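PDB 3EYP: putative alpha-L-fucosidase from Bacteroides thetaiotaomicron, which probably hydrolyses alpha-L-fucosidic linkages as a glycoside hydrolase of family 29, with a barrel-type catalytic domain followed by an F5/8 type C domain. Local coordinates for residues V272-V275 and R276-W279; L315-G318 and I319-F323; K342-P345 and E346-L349. One frame throughout, in Å; residues are numbered along the deposited sequence. Where two conformers were deposited one is given.

Contact 1 of 3, residues V272-V275 and R276-W279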
ATOM      1  N   VAL A 272     -15.179 -13.570  -5.020  1.00 42.61           N
ATOM      2  CA  VAL A 272     -14.535 -12.253  -4.904  1.00 42.34           C
ATOM      3  C   VAL A 272     -14.954 -11.586  -3.595  1.00 41.78           C
ATOM      4  O   VAL A 272     -16.112 -11.621  -3.163  1.00 42.50           O
ATOM      5  CB  VAL A 272     -14.888 -11.292  -6.095  1.00 42.04           C
ATOM      6  CG1 VAL A 272     -14.263  -9.918  -5.882  1.00 40.27           C
ATOM      7  CG2 VAL A 272     -14.440 -11.859  -7.476  1.00 43.27           C
ATOM      8  N   LYS A 273     -14.001 -10.960  -2.959  1.00 42.15           N
ATOM      9  CA  LYS A 273     -14.275 -10.288  -1.712  1.00 41.90           C
ATOM     10  C   LYS A 273     -15.385  -9.275  -1.907  1.00 42.71           C
ATOM     11  O   LYS A 273     -15.487  -8.576  -2.913  1.00 39.87           O
ATOM     12  CB  LYS A 273     -12.998  -9.655  -1.142  1.00 41.46           C
ATOM     13  CG  LYS A 273     -12.079 -10.722  -0.544  1.00 43.06           C
ATOM     14  CD  LYS A 273     -10.715 -10.156  -0.184  1.00 42.36           C
ATOM     15  CE  LYS A 273      -9.928 -11.141   0.663  1.00 43.41           C
ATOM     16  NZ  LYS A 273      -9.202 -12.051  -0.199  1.00 39.63           N
ATOM     17  N   SER A 274     -16.209  -9.175  -0.881  1.00 42.44           N
ATOM     18  CA  SER A 274     -17.355  -8.272  -0.926  1.00 43.14           C
ATOM     19  C   SER A 274     -16.854  -6.852  -0.702  1.00 43.26           C
ATOM     20  O   SER A 274     -15.770  -6.654  -0.221  1.00 42.69           O
ATOM     21  CB  SER A 274     -18.365  -8.655   0.159  1.00 44.01           C
ATOM     22  OG  SER A 274     -17.820  -8.342   1.445  1.00 44.71           O
ATOM     23  N   VAL A 275     -17.669  -5.874  -1.083  1.00 42.40           N
ATOM     24  CA  VAL A 275     -17.338  -4.461  -0.880  1.00 43.65           C
ATOM     25  C   VAL A 275     -17.089  -4.172   0.600  1.00 44.50           C
ATOM     26  O   VAL A 275     -16.136  -3.480   0.947  1.00 44.01           O
ATOM     27  CB  VAL A 275     -18.451  -3.508  -1.460  1.00 44.10           C
ATOM     28  CG1 VAL A 275     -18.155  -2.041  -1.199  1.00 41.62           C
ATOM     29  CG2 VAL A 275     -18.638  -3.804  -2.939  1.00 43.13           C
ATOM     30  N   ARG A 276     -17.946  -4.732   1.442  1.00 44.60           N
ATOM     31  CA  ARG A 276     -17.791  -4.614   2.900  1.00 46.58           C
ATOM     32  C   ARG A 276     -16.463  -5.173   3.400  1.00 45.28           C
ATOM     33  O   ARG A 276     -15.832  -4.564   4.235  1.00 44.32           O
ATOM     34  CB  ARG A 276     -18.933  -5.254   3.684  1.00 47.62           C
ATOM     35  CG  ARG A 276     -19.995  -4.238   4.022  1.00 53.82           C
ATOM     36  CD  ARG A 276     -21.262  -4.877   4.603  1.00 59.91           C
ATOM     37  NE  ARG A 276     -21.289  -4.909   6.067  1.00 64.45           N
ATOM     38  CZ  ARG A 276     -21.030  -3.873   6.866  1.00 68.60           C
ATOM     39  NH1 ARG A 276     -20.659  -2.687   6.374  1.00 70.03           N
ATOM     40  NH2 ARG A 276     -21.103  -4.037   8.189  1.00 71.17           N
ATOM     41  N   GLU A 277     -16.074  -6.321   2.867  1.00 45.54           N
ATOM     42  CA  GLU A 277     -14.767  -6.943   3.168  1.00 46.06           C
ATOM     43  C   GLU A 277     -13.613  -6.032   2.756  1.00 44.37           C
ATOM     44  O   GLU A 277     -12.656  -5.833   3.499  1.00 42.21           O
ATOM     45  CB  GLU A 277     -14.622  -8.326   2.528  1.00 47.46           C
ATOM     46  CG  GLU A 277     -15.437  -9.347   3.320  1.00 51.36           C
ATOM     47  CD  GLU A 277     -15.640 -10.725   2.665  1.00 56.25           C
ATOM     48  OE1 GLU A 277     -15.869 -11.679   3.459  1.00 60.72           O
ATOM     49  OE2 GLU A 277     -15.594 -10.888   1.421  1.00 53.71           O
ATOM     50  N   LEU A 278     -13.755  -5.416   1.581  1.00 42.65           N
ATOM     51  CA  LEU A 278     -12.694  -4.537   1.062  1.00 41.63           C
ATOM     52  C   LEU A 278     -12.594  -3.220   1.854  1.00 41.57           C
ATOM     53  O   LEU A 278     -11.536  -2.650   2.031  1.00 39.13           O
ATOM     54  CB  LEU A 278     -12.923  -4.260  -0.437  1.00 41.58           C
ATOM     55  CG  LEU A 278     -12.699  -5.519  -1.310  1.00 40.95           C
ATOM     56  CD1 LEU A 278     -13.217  -5.213  -2.733  1.00 41.46           C
ATOM     57  CD2 LEU A 278     -11.170  -5.985  -1.272  1.00 40.35           C
ATOM     58  N   TRP A 279     -13.751  -2.773   2.328  1.00 41.84           N
ATOM     59  CA  TRP A 279     -13.825  -1.591   3.167  1.00 42.17           C
ATOM     60  C   TRP A 279     -13.097  -1.873   4.478  1.00 41.81           C
ATOM     61  O   TRP A 279     -12.343  -1.057   4.975  1.00 42.59           O
ATOM     62  CB  TRP A 279     -15.302  -1.200   3.410  1.00 42.36           C
ATOM     63  CG  TRP A 279     -15.561  -0.178   4.460  1.00 42.71           C
ATOM     64  CD1 TRP A 279     -16.468  -0.281   5.479  1.00 43.85           C
ATOM     65  CD2 TRP A 279     -14.971   1.116   4.576  1.00 41.51           C
ATOM     66  NE1 TRP A 279     -16.473   0.877   6.228  1.00 42.92           N
ATOM     67  CE2 TRP A 279     -15.580   1.758   5.674  1.00 44.14           C
ATOM     68  CE3 TRP A 279     -14.009   1.819   3.830  1.00 46.58           C
ATOM     69  CZ2 TRP A 279     -15.226   3.034   6.076  1.00 45.77           C
ATOM     70  CZ3 TRP A 279     -13.650   3.083   4.234  1.00 47.90           C
ATOM     71  CH2 TRP A 279     -14.274   3.692   5.347  1.00 47.09           C
TER
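Ser-274 and Glu-277 grip each other through two hydrogen bonds that run in opposite directions. The backbone N of Glu-277 gives its hydrogen to Ser-274 OG at 3.0 Å. In return, Ser-274 N donates to Glu-277 OE2 at 2.9 Å, and this bond is almost straight, 174° at the hydrogen. The carboxylate oxygen is met on its anti side, somewhat out of the carboxylate plane. Ser-274 OG sits between its own backbone N and carbonyl carbon (chi1 70°), which turns it over the start of the helix. Glu-277 CG lies beside the backbone N, 3.2 Å from Ser-274 OG, and the extended chain beyond it reaches back to Ser-274 N.

This reciprocal pair is a capping box, with Ser-274 as N-cap of helix 275-283 in the alpha-L-fucosidase domain. It supplies acceptors to two backbone N-H groups at the helix start. The regular helical bonds follow at once: Leu-278 N donates to Ser-274 O, and Trp-279 N to Val-275 O at 2.8 Å.

The packed side lies around Leu-278, which is buried. Its CG comes to 3.5 Å from Ser-274 O, and its CD2 lies 4.1 Å from Lys-273 CB. Val-275 turns away from this turn and packs on Leu-314 of helix 306-323. Trp-279 is also buried; its NE1 bonds to Gln-456 OE1 and its ring stacks with Phe-460.

The other side is loose. Glu-277 and Arg-276 are exposed, and the side chain of Arg-276 approaches Ser-274 OG by its CB. Lys-273 crosses Glu-277 at about a right angle, but its ammonium goes to Ser-257 O, leaving NZ 6.7 Å from Glu-277 OE2.

Contact 2 of 3, residues L315-G318 and I319-F323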
ATOM      1  N   LEU A 315     -16.229   0.201  -3.817  1.00 43.38           N
ATOM      2  CA  LEU A 315     -15.394   0.634  -2.680  1.00 42.26           C
ATOM      3  C   LEU A 315     -15.015   2.101  -2.861  1.00 43.22           C
ATOM      4  O   LEU A 315     -15.016   2.889  -1.914  1.00 44.61           O
ATOM      5  CB  LEU A 315     -14.160  -0.253  -2.526  1.00 42.43           C
ATOM      6  CG  LEU A 315     -13.070   0.132  -1.511  1.00 38.94           C
ATOM      7  CD1 LEU A 315     -13.541   0.080  -0.083  1.00 37.31           C
ATOM      8  CD2 LEU A 315     -11.862  -0.753  -1.764  1.00 36.92           C
ATOM      9  N   LYS A 316     -14.702   2.480  -4.076  1.00 44.39           N
ATOM     10  CA  LYS A 316     -14.213   3.873  -4.333  1.00 45.32           C
ATOM     11  C   LYS A 316     -15.351   4.871  -4.065  1.00 45.63           C
ATOM     12  O   LYS A 316     -15.182   5.912  -3.400  1.00 44.84           O
ATOM     13  CB  LYS A 316     -13.704   4.036  -5.770  1.00 47.15           C
ATOM     14  CG  LYS A 316     -13.549   5.454  -6.229  1.00 48.75           C
ATOM     15  CD  LYS A 316     -12.500   6.183  -5.408  1.00 53.47           C
ATOM     16  CE  LYS A 316     -12.121   7.553  -5.996  1.00 54.21           C
ATOM     17  NZ  LYS A 316     -11.219   8.224  -4.966  1.00 55.35           N
ATOM     18  N   GLN A 317     -16.508   4.502  -4.583  1.00 45.66           N
ATOM     19  CA  GLN A 317     -17.726   5.310  -4.364  0.50 46.04           C
ATOM     20  C   GLN A 317     -18.033   5.433  -2.884  1.00 45.66           C
ATOM     21  O   GLN A 317     -18.338   6.515  -2.365  1.00 46.37           O
ATOM     22  CB  GLN A 317     -18.947   4.754  -5.085  0.50 45.47           C
ATOM     23  CG  GLN A 317     -20.092   5.752  -4.987  0.50 45.22           C
ATOM     24  CD  GLN A 317     -21.425   5.210  -5.383  0.50 41.59           C
ATOM     25  OE1 GLN A 317     -21.529   4.330  -6.236  0.50 45.80           O
ATOM     26  NE2 GLN A 317     -22.468   5.777  -4.809  0.50 35.96           N
ATOM     27  N   GLY A 318     -17.926   4.331  -2.210  1.00 45.78           N
ATOM     28  CA  GLY A 318     -18.125   4.293  -0.766  1.00 45.88           C
ATOM     29  C   GLY A 318     -17.158   5.179  -0.002  1.00 45.32           C
ATOM     30  O   GLY A 318     -17.540   5.911   0.921  1.00 44.72           O
ATOM     31  N   ILE A 319     -15.892   5.118  -0.384  1.00 44.57           N
ATOM     32  CA  ILE A 319     -14.870   5.856   0.288  1.00 44.91           C
ATOM     33  C   ILE A 319     -15.178   7.344   0.023  1.00 46.44           C
ATOM     34  O   ILE A 319     -15.177   8.200   0.945  1.00 46.57           O
ATOM     35  CB  ILE A 319     -13.400   5.483  -0.187  1.00 45.27           C
ATOM     36  CG1 ILE A 319     -12.963   4.109   0.338  1.00 44.28           C
ATOM     37  CG2 ILE A 319     -12.350   6.468   0.334  1.00 45.41           C
ATOM     38  CD1 ILE A 319     -11.795   3.467  -0.531  1.00 44.74           C
ATOM     39  N   ASP A 320     -15.460   7.646  -1.239  1.00 46.70           N
ATOM     40  CA  ASP A 320     -15.684   9.039  -1.631  1.00 47.67           C
ATOM     41  C   ASP A 320     -16.844   9.643  -0.872  1.00 47.74           C
ATOM     42  O   ASP A 320     -16.705  10.704  -0.261  1.00 48.20           O
ATOM     43  CB  ASP A 320     -15.851   9.188  -3.128  1.00 48.92           C
ATOM     44  CG  ASP A 320     -14.510   9.127  -3.870  1.00 50.48           C
ATOM     45  OD1 ASP A 320     -13.412   9.104  -3.250  1.00 54.69           O
ATOM     46  OD2 ASP A 320     -14.580   9.089  -5.103  1.00 57.30           O
ATOM     47  N   GLU A 321     -17.949   8.915  -0.813  1.00 47.03           N
ATOM     48  CA  GLU A 321     -19.125   9.412  -0.099  1.00 48.33           C
ATOM     49  C   GLU A 321     -18.855   9.594   1.366  1.00 48.49           C
ATOM     50  O   GLU A 321     -19.277  10.555   1.957  1.00 48.26           O
ATOM     51  CB  GLU A 321     -20.348   8.534  -0.246  1.00 48.48           C
ATOM     52  CG  GLU A 321     -20.759   8.476  -1.659  1.00 53.68           C
ATOM     53  CD  GLU A 321     -22.043   7.798  -1.869  1.00 60.64           C
ATOM     54  OE1 GLU A 321     -22.516   7.055  -0.902  1.00 62.21           O
ATOM     55  OE2 GLU A 321     -22.559   8.041  -3.024  1.00 63.08           O
ATOM     56  N   THR A 322     -18.143   8.649   1.948  1.00 48.21           N
ATOM     57  CA  THR A 322     -17.887   8.663   3.372  1.00 48.38           C
ATOM     58  C   THR A 322     -17.116   9.911   3.797  1.00 48.81           C
ATOM     59  O   THR A 322     -17.524  10.596   4.725  1.00 49.59           O
ATOM     60  CB  THR A 322     -17.158   7.361   3.835  1.00 48.71           C
ATOM     61  OG1 THR A 322     -18.034   6.253   3.650  1.00 48.09           O
ATOM     62  CG2 THR A 322     -16.753   7.463   5.337  1.00 47.26           C
ATOM     63  N   PHE A 323     -16.016  10.209   3.096  1.00 49.18           N
ATOM     64  CA  PHE A 323     -15.060  11.259   3.498  1.00 49.51           C
ATOM     65  C   PHE A 323     -15.298  12.625   2.805  1.00 50.87           C
ATOM     66  O   PHE A 323     -14.568  13.579   3.001  1.00 51.10           O
ATOM     67  CB  PHE A 323     -13.615  10.754   3.366  1.00 49.01           C
ATOM     68  CG  PHE A 323     -13.342   9.536   4.239  1.00 49.61           C
ATOM     69  CD1 PHE A 323     -13.175   9.679   5.613  1.00 46.00           C
ATOM     70  CD2 PHE A 323     -13.333   8.245   3.698  1.00 49.65           C
ATOM     71  CE1 PHE A 323     -12.937   8.572   6.428  1.00 46.11           C
ATOM     72  CE2 PHE A 323     -13.097   7.117   4.523  1.00 49.12           C
ATOM     73  CZ  PHE A 323     -12.902   7.276   5.859  1.00 47.97           C
TER
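Gly-318 O accepts two hydrogen bonds from Thr-322, one from the backbone N and one from the hydroxyl. OG1 approaches to 2.8 Å from Gly-318 O, and Thr-322 N to 3.0 Å. The donors reach the oxygen from opposite faces of the carbonyl plane. This is the alpha-helical i to i+4 pattern near the end of helix 306-323, with a threonine side chain bonded back to the preceding turn. With OG1 anti to its own carbonyl carbon (chi1 -66°), the hydroxyl lies beside the backbone N and can share that acceptor. The same OG1 is also bonded to Ser-457 N, so the buried hydroxyl has partners in two parts of the chain.

The same spacing pairs side chains on other faces of the helix. Gln-317 and Glu-321 are one such pair, but a doubtful one: Gln-317 has two conformers, and the pairing holds for one of them. In that conformer the two side chains lie side by side, and Gln-317 NE2 donates to Glu-321 OE2 from above the carboxylate plane. Gln-317 touches Val-459 and Glu-321 touches Pro-458. Glu-321 OE1 is hydrogen-bonded to Ser-457 OG.

The apolar face carries Leu-315 and Ile-319, whose side chains cross obliquely. Leu-315 CG lies 3.7 Å from Ile-319 CD1. This face turns to helix 275-283, where Leu-315 touches Leu-278 and Ile-319 touches Tyr-282.

Lys-316 bends at chi2 (63°), which carries its chain along the helix to Asp-320. Its NZ forms a salt bridge with Asp-320 OD1 at 2.9 Å. OD1 is met on the syn side, the side of the other carboxylate oxygen.

Contact 3 of 3, residues K342-P345 and E346-L349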
ATOM      1  N   LYS A 342      -0.757  30.642  12.494  1.00 54.38           N
ATOM      2  CA  LYS A 342      -0.359  29.852  11.322  1.00 54.20           C
ATOM      3  C   LYS A 342      -0.701  28.365  11.494  1.00 52.93           C
ATOM      4  O   LYS A 342      -0.859  27.612  10.517  1.00 51.74           O
ATOM      5  CB  LYS A 342       1.145  29.929  11.117  1.00 55.31           C
ATOM      6  CG  LYS A 342       1.557  29.685   9.735  1.00 58.30           C
ATOM      7  CD  LYS A 342       2.846  30.401   9.432  1.00 62.13           C
ATOM      8  CE  LYS A 342       4.037  29.463   9.442  1.00 64.98           C
ATOM      9  NZ  LYS A 342       4.310  28.908   8.061  1.00 66.70           N
ATOM     10  N   TYR A 343      -0.788  27.990  12.762  1.00 50.87           N
ATOM     11  CA  TYR A 343      -0.921  26.590  13.218  1.00 49.85           C
ATOM     12  C   TYR A 343      -2.150  26.339  14.046  1.00 49.13           C
ATOM     13  O   TYR A 343      -2.199  25.410  14.845  1.00 48.40           O
ATOM     14  CB  TYR A 343       0.287  26.212  14.066  1.00 50.40           C
ATOM     15  CG  TYR A 343       1.646  26.391  13.390  1.00 50.94           C
ATOM     16  CD1 TYR A 343       2.104  25.479  12.445  1.00 50.28           C
ATOM     17  CD2 TYR A 343       2.495  27.459  13.747  1.00 50.94           C
ATOM     18  CE1 TYR A 343       3.346  25.631  11.836  1.00 51.00           C
ATOM     19  CE2 TYR A 343       3.762  27.595  13.170  1.00 52.03           C
ATOM     20  CZ  TYR A 343       4.173  26.695  12.197  1.00 52.71           C
ATOM     21  OH  TYR A 343       5.395  26.837  11.586  1.00 55.84           O
ATOM     22  N   SER A 344      -3.158  27.174  13.881  1.00 48.99           N
ATOM     23  CA  SER A 344      -4.375  27.056  14.708  1.00 50.20           C
ATOM     24  C   SER A 344      -5.069  25.731  14.490  1.00 49.90           C
ATOM     25  O   SER A 344      -4.933  25.138  13.416  1.00 50.25           O
ATOM     26  CB  SER A 344      -5.402  28.156  14.367  1.00 50.47           C
ATOM     27  OG  SER A 344      -5.739  28.120  12.991  1.00 53.62           O
ATOM     28  N   PRO A 345      -5.885  25.301  15.456  1.00 50.51           N
ATOM     29  CA  PRO A 345      -6.579  24.021  15.329  1.00 50.78           C
ATOM     30  C   PRO A 345      -7.576  24.013  14.222  1.00 51.42           C
ATOM     31  O   PRO A 345      -7.993  22.951  13.748  1.00 50.06           O
ATOM     32  CB  PRO A 345      -7.294  23.847  16.679  1.00 51.26           C
ATOM     33  CG  PRO A 345      -7.419  25.191  17.241  1.00 50.16           C
ATOM     34  CD  PRO A 345      -6.292  26.036  16.665  1.00 50.70           C
ATOM     35  N   GLU A 346      -7.953  25.203  13.787  1.00 50.95           N
ATOM     36  CA  GLU A 346      -8.881  25.306  12.655  1.00 51.78           C
ATOM     37  C   GLU A 346      -8.269  24.727  11.364  1.00 51.12           C
ATOM     38  O   GLU A 346      -8.972  24.337  10.441  1.00 49.81           O
ATOM     39  CB  GLU A 346      -9.322  26.755  12.395  1.00 52.67           C
ATOM     40  CG  GLU A 346     -10.343  27.226  13.402  1.00 54.23           C
ATOM     41  CD  GLU A 346      -9.696  27.833  14.622  1.00 58.04           C
ATOM     42  OE1 GLU A 346      -8.437  27.860  14.646  1.00 59.27           O
ATOM     43  OE2 GLU A 346     -10.453  28.275  15.546  1.00 60.49           O
ATOM     44  N   LYS A 347      -6.953  24.667  11.326  1.00 49.90           N
ATOM     45  CA  LYS A 347      -6.277  24.098  10.157  1.00 50.78           C
ATOM     46  C   LYS A 347      -6.672  22.631   9.877  1.00 50.19           C
ATOM     47  O   LYS A 347      -6.685  22.218   8.731  1.00 51.95           O
ATOM     48  CB  LYS A 347      -4.774  24.217  10.293  1.00 50.36           C
ATOM     49  CG  LYS A 347      -4.397  25.606  10.503  1.00 52.99           C
ATOM     50  CD  LYS A 347      -4.797  26.472   9.340  1.00 55.26           C
ATOM     51  CE  LYS A 347      -3.979  27.749   9.339  1.00 57.47           C
ATOM     52  NZ  LYS A 347      -4.676  28.799  10.094  1.00 57.91           N
ATOM     53  N   MET A 348      -7.020  21.891  10.925  1.00 48.29           N
ATOM     54  CA  MET A 348      -7.326  20.444  10.819  1.00 48.91           C
ATOM     55  C   MET A 348      -8.587  20.218   9.987  1.00 49.59           C
ATOM     56  O   MET A 348      -8.956  19.073   9.587  1.00 49.86           O
ATOM     57  CB  MET A 348      -7.518  19.817  12.217  1.00 48.38           C
ATOM     58  CG  MET A 348      -6.183  19.640  13.063  1.00 46.58           C
ATOM     59  SD  MET A 348      -6.332  18.758  14.656  1.00 35.13           S
ATOM     60  CE  MET A 348      -6.625  20.081  15.887  1.00 45.32           C
ATOM     61  N   LEU A 349      -9.245  21.338   9.741  1.00 49.71           N
ATOM     62  CA  LEU A 349     -10.610  21.349   9.195  1.00 50.73           C
ATOM     63  C   LEU A 349     -10.736  21.976   7.838  1.00 51.16           C
ATOM     64  O   LEU A 349     -11.810  21.971   7.255  1.00 50.66           O
ATOM     65  CB  LEU A 349     -11.566  22.098  10.118  1.00 50.46           C
ATOM     66  CG  LEU A 349     -11.752  21.589  11.527  1.00 50.63           C
ATOM     67  CD1 LEU A 349     -12.812  22.388  12.281  1.00 49.04           C
ATOM     68  CD2 LEU A 349     -12.125  20.111  11.423  1.00 52.93           C
TER
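Lys-347 is bent at chi2 (-62°) and chi4 (-91°), and this curls its chain back over the preceding turn to Ser-344. Ser-344 OG, at chi1 57°, is turned to meet it. Lys-347 NZ donates to Ser-344 OG at 3.2 Å and also bonds to Ala-341 O. On the way its CE passes 3.3 Å from Lys-342 O.

The backbone here is a short 3-10 turn of the F5/8 type C domain, in the loop between strands 332-335 and 357-358. Its bonds span three residues. Lys-347 N donates to Ser-344 O at 2.9 Å, and Met-348 N to Pro-345 O at 3.2 Å. Both donors stand well above the carbonyl planes of their acceptors.

Pro-345 and Met-348 form the buried side. Met-348 CE rests 3.9 Å from Pro-345 CB, and both residues pack on Phe-357 and Ile-368 of neighbouring strands. Glu-346 is exposed and runs alongside the Pro-345 ring.

The contact thus pairs an apolar underside with a polar outer edge. There the lysine ammonium ties a serine hydroxyl and a backbone carbonyl together, and it would probably polarise both.

How the contacts relate
Contacts 1 and 2 belong to one packing unit. Helices 275-283 and 306-323 lie against each other: Trp-279 CA touches Leu-315 CD1 at 3.7 Å, and the rings of Trp-279 and Phe-323 also meet. The C-terminal segment packs on both helices through Phe-460. Contact 3 stands apart in the F5/8 type C domain, its centre about 25 Å from that of contact 2. Each contact mixes buried and exposed residues. In contact 2 even a buried hydroxyl, that of Thr-322, is held by Gly-318 O and Ser-457 N. Their chemistry differs with place: a cap opens a helix in contact 1, i to i+4 pairs line one in contact 2, and a lysine folds over a 3-10 turn in contact 3.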